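Local coordinates for protein superoxide dismutase [Mn/Fe] (Porphyromonas gingivalis, PDB 1UES) that destroys toxic superoxide radicals as a homodimer, converting them to oxygen and hydrogen peroxide at a manganese or iron ion that is alternately reduced and oxidised, at residues Val124-Ala127 with Lys133-Ile136. The protein carries 1 engineered substitution. Residues are numbered along the deposited sequence; the frame is centred on the assembly and turned at random.
Sequences VWLA and KLSI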
ATOM      1  N   VAL A 124       6.635   3.614  -9.800  1.00 21.47           N
ATOM      2  CA  VAL A 124       6.556   4.276 -11.100  1.00 21.76           C
ATOM      3  C   VAL A 124       7.973   3.972 -11.654  1.00 22.11           C
ATOM      4  O   VAL A 124       8.983   4.089 -10.944  1.00 21.87           O
ATOM      5  CB  VAL A 124       6.264   5.798 -10.995  1.00 22.51           C
ATOM      6  CG1 VAL A 124       7.182   6.454 -10.025  1.00 23.22           C
ATOM      7  CG2 VAL A 124       6.364   6.436 -12.377  1.00 22.96           C
ATOM      8  N   TRP A 125       8.013   3.502 -12.890  1.00 22.17           N
ATOM      9  CA  TRP A 125       9.264   3.108 -13.527  1.00 23.35           C
ATOM     10  C   TRP A 125       9.553   3.848 -14.830  1.00 24.20           C
ATOM     11  O   TRP A 125       8.638   4.136 -15.601  1.00 24.88           O
ATOM     12  CB  TRP A 125       9.187   1.600 -13.844  1.00 23.13           C
ATOM     13  CG  TRP A 125       9.733   0.693 -12.777  1.00 22.88           C
ATOM     14  CD1 TRP A 125       9.022  -0.106 -11.911  1.00 23.10           C
ATOM     15  CD2 TRP A 125      11.111   0.483 -12.477  1.00 23.31           C
ATOM     16  NE1 TRP A 125       9.900  -0.806 -11.087  1.00 23.18           N
ATOM     17  CE2 TRP A 125      11.181  -0.458 -11.415  1.00 23.13           C
ATOM     18  CE3 TRP A 125      12.300   1.000 -13.001  1.00 23.21           C
ATOM     19  CZ2 TRP A 125      12.402  -0.886 -10.870  1.00 23.69           C
ATOM     20  CZ3 TRP A 125      13.516   0.579 -12.456  1.00 23.65           C
ATOM     21  CH2 TRP A 125      13.557  -0.357 -11.400  1.00 23.40           C
ATOM     22  N   LEU A 126      10.821   4.178 -15.045  1.00 24.90           N
ATOM     23  CA  LEU A 126      11.254   4.745 -16.307  1.00 25.31           C
ATOM     24  C   LEU A 126      11.908   3.483 -16.890  1.00 25.59           C
ATOM     25  O   LEU A 126      12.743   2.855 -16.243  1.00 24.97           O
ATOM     26  CB  LEU A 126      12.289   5.841 -16.136  1.00 25.74           C
ATOM     27  CG  LEU A 126      12.929   6.249 -17.473  1.00 25.68           C
ATOM     28  CD1 LEU A 126      11.874   6.877 -18.398  1.00 25.94           C
ATOM     29  CD2 LEU A 126      14.059   7.200 -17.214  1.00 26.08           C
ATOM     30  N   ALA A 127      11.472   3.072 -18.075  1.00 25.80           N
ATOM     31  CA  ALA A 127      12.018   1.869 -18.687  1.00 26.62           C
ATOM     32  C   ALA A 127      12.377   2.111 -20.161  1.00 27.05           C
ATOM     33  O   ALA A 127      11.924   3.079 -20.766  1.00 27.32           O
ATOM     34  CB  ALA A 127      11.000   0.734 -18.577  1.00 26.88           C
ATOM     35  N   LYS A 133      13.839   3.248 -26.713  1.00 30.40           N
ATOM     36  CA  LYS A 133      12.601   4.004 -26.554  1.00 30.46           C
ATOM     37  C   LYS A 133      12.233   3.959 -25.082  1.00 29.94           C
ATOM     38  O   LYS A 133      12.242   2.886 -24.475  1.00 29.90           O
ATOM     39  CB  LYS A 133      11.471   3.409 -27.385  1.00 31.12           C
ATOM     40  CG  LYS A 133      10.223   4.305 -27.369  1.00 32.28           C
ATOM     41  CD  LYS A 133       8.953   3.514 -27.567  1.00 33.35           C
ATOM     42  CE  LYS A 133       7.946   4.294 -28.421  1.00 33.81           C
ATOM     43  NZ  LYS A 133       8.625   5.409 -29.136  1.00 34.76           N
ATOM     44  N   LEU A 134      11.913   5.126 -24.526  1.00 29.40           N
ATOM     45  CA  LEU A 134      11.587   5.250 -23.119  1.00 28.79           C
ATOM     46  C   LEU A 134      10.096   5.247 -22.880  1.00 28.70           C
ATOM     47  O   LEU A 134       9.315   5.723 -23.712  1.00 28.75           O
ATOM     48  CB  LEU A 134      12.160   6.556 -22.556  1.00 28.59           C
ATOM     49  CG  LEU A 134      13.662   6.815 -22.710  1.00 28.37           C
ATOM     50  CD1 LEU A 134      13.979   8.284 -22.347  1.00 28.60           C
ATOM     51  CD2 LEU A 134      14.440   5.849 -21.787  1.00 28.30           C
ATOM     52  N   SER A 135       9.711   4.728 -21.725  1.00 28.14           N
ATOM     53  CA  SER A 135       8.312   4.708 -21.336  1.00 28.08           C
ATOM     54  C   SER A 135       8.217   4.868 -19.843  1.00 27.96           C
ATOM     55  O   SER A 135       9.138   4.511 -19.111  1.00 27.50           O
ATOM     56  CB  SER A 135       7.644   3.388 -21.725  1.00 28.09           C
ATOM     57  OG  SER A 135       8.266   2.266 -21.101  1.00 28.24           O
ATOM     58  N   ILE A 136       7.103   5.423 -19.394  1.00 27.98           N
ATOM     59  CA  ILE A 136       6.868   5.550 -17.964  1.00 28.03           C
ATOM     60  C   ILE A 136       5.860   4.441 -17.698  1.00 28.50           C
ATOM     61  O   ILE A 136       4.799   4.386 -18.326  1.00 28.43           O
ATOM     62  CB  ILE A 136       6.284   6.916 -17.606  1.00 27.69           C
ATOM     63  CG1 ILE A 136       7.316   7.999 -17.946  1.00 27.31           C
ATOM     64  CG2 ILE A 136       5.845   6.920 -16.139  1.00 27.11           C
ATOM     65  CD1 ILE A 136       6.960   9.377 -17.522  1.00 27.70           C
TER
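The backbone N-H and C=O groups of Ala127 and Ser135 pair across the strands of this antiparallel beta hairpin, with Val124, Leu126, Leu134 and Ile136 on one face and Trp125, Ala127 and Ser135 on the other. The hairpin joins strands 122-128 and 134-140 in the C-terminal domain of the Fe/Mn superoxide dismutase fold, and illustrates how paired residues send their side chains to the same face, one face being packed under helices. Ala127 and Ser135 form a hydrogen-bonded pair: Ala127 N reaches Ser135 O at 2.9 Å, nearly straight at 167°, whereas the return bond from Ser135 N to Ala127 O, also 2.9 Å, is more bent, 150° at the hydrogen, and its donor also sits 22° out of the carbonyl plane. Leu126 and Ile136 are the neighbouring non-hydrogen-bonded pair, where Ile136 CA comes within 3.3 Å of Trp125 O in a CA-H...O contact. On their face, CG2 of Val124 and CG2 of Ile136, each anti to its own backbone N, lie side by side at 3.8 Å. Leu126 CD1 leans over the strand gap to Leu134 CB, 4.2 Å away, and helices 91-101 and 104-116 cover this apolar layer. Across the sheet, the Trp125 indole turns from the hairpin partner, and its NE1 hydrogen-bonds to Asn73 OD1, next in sequence to the manganese ligand His74. On the same face as Trp125, Ser135 OG is hydrogen-bonded to Glu137 OE2 and passes 4.0 Å from Ala127 CB.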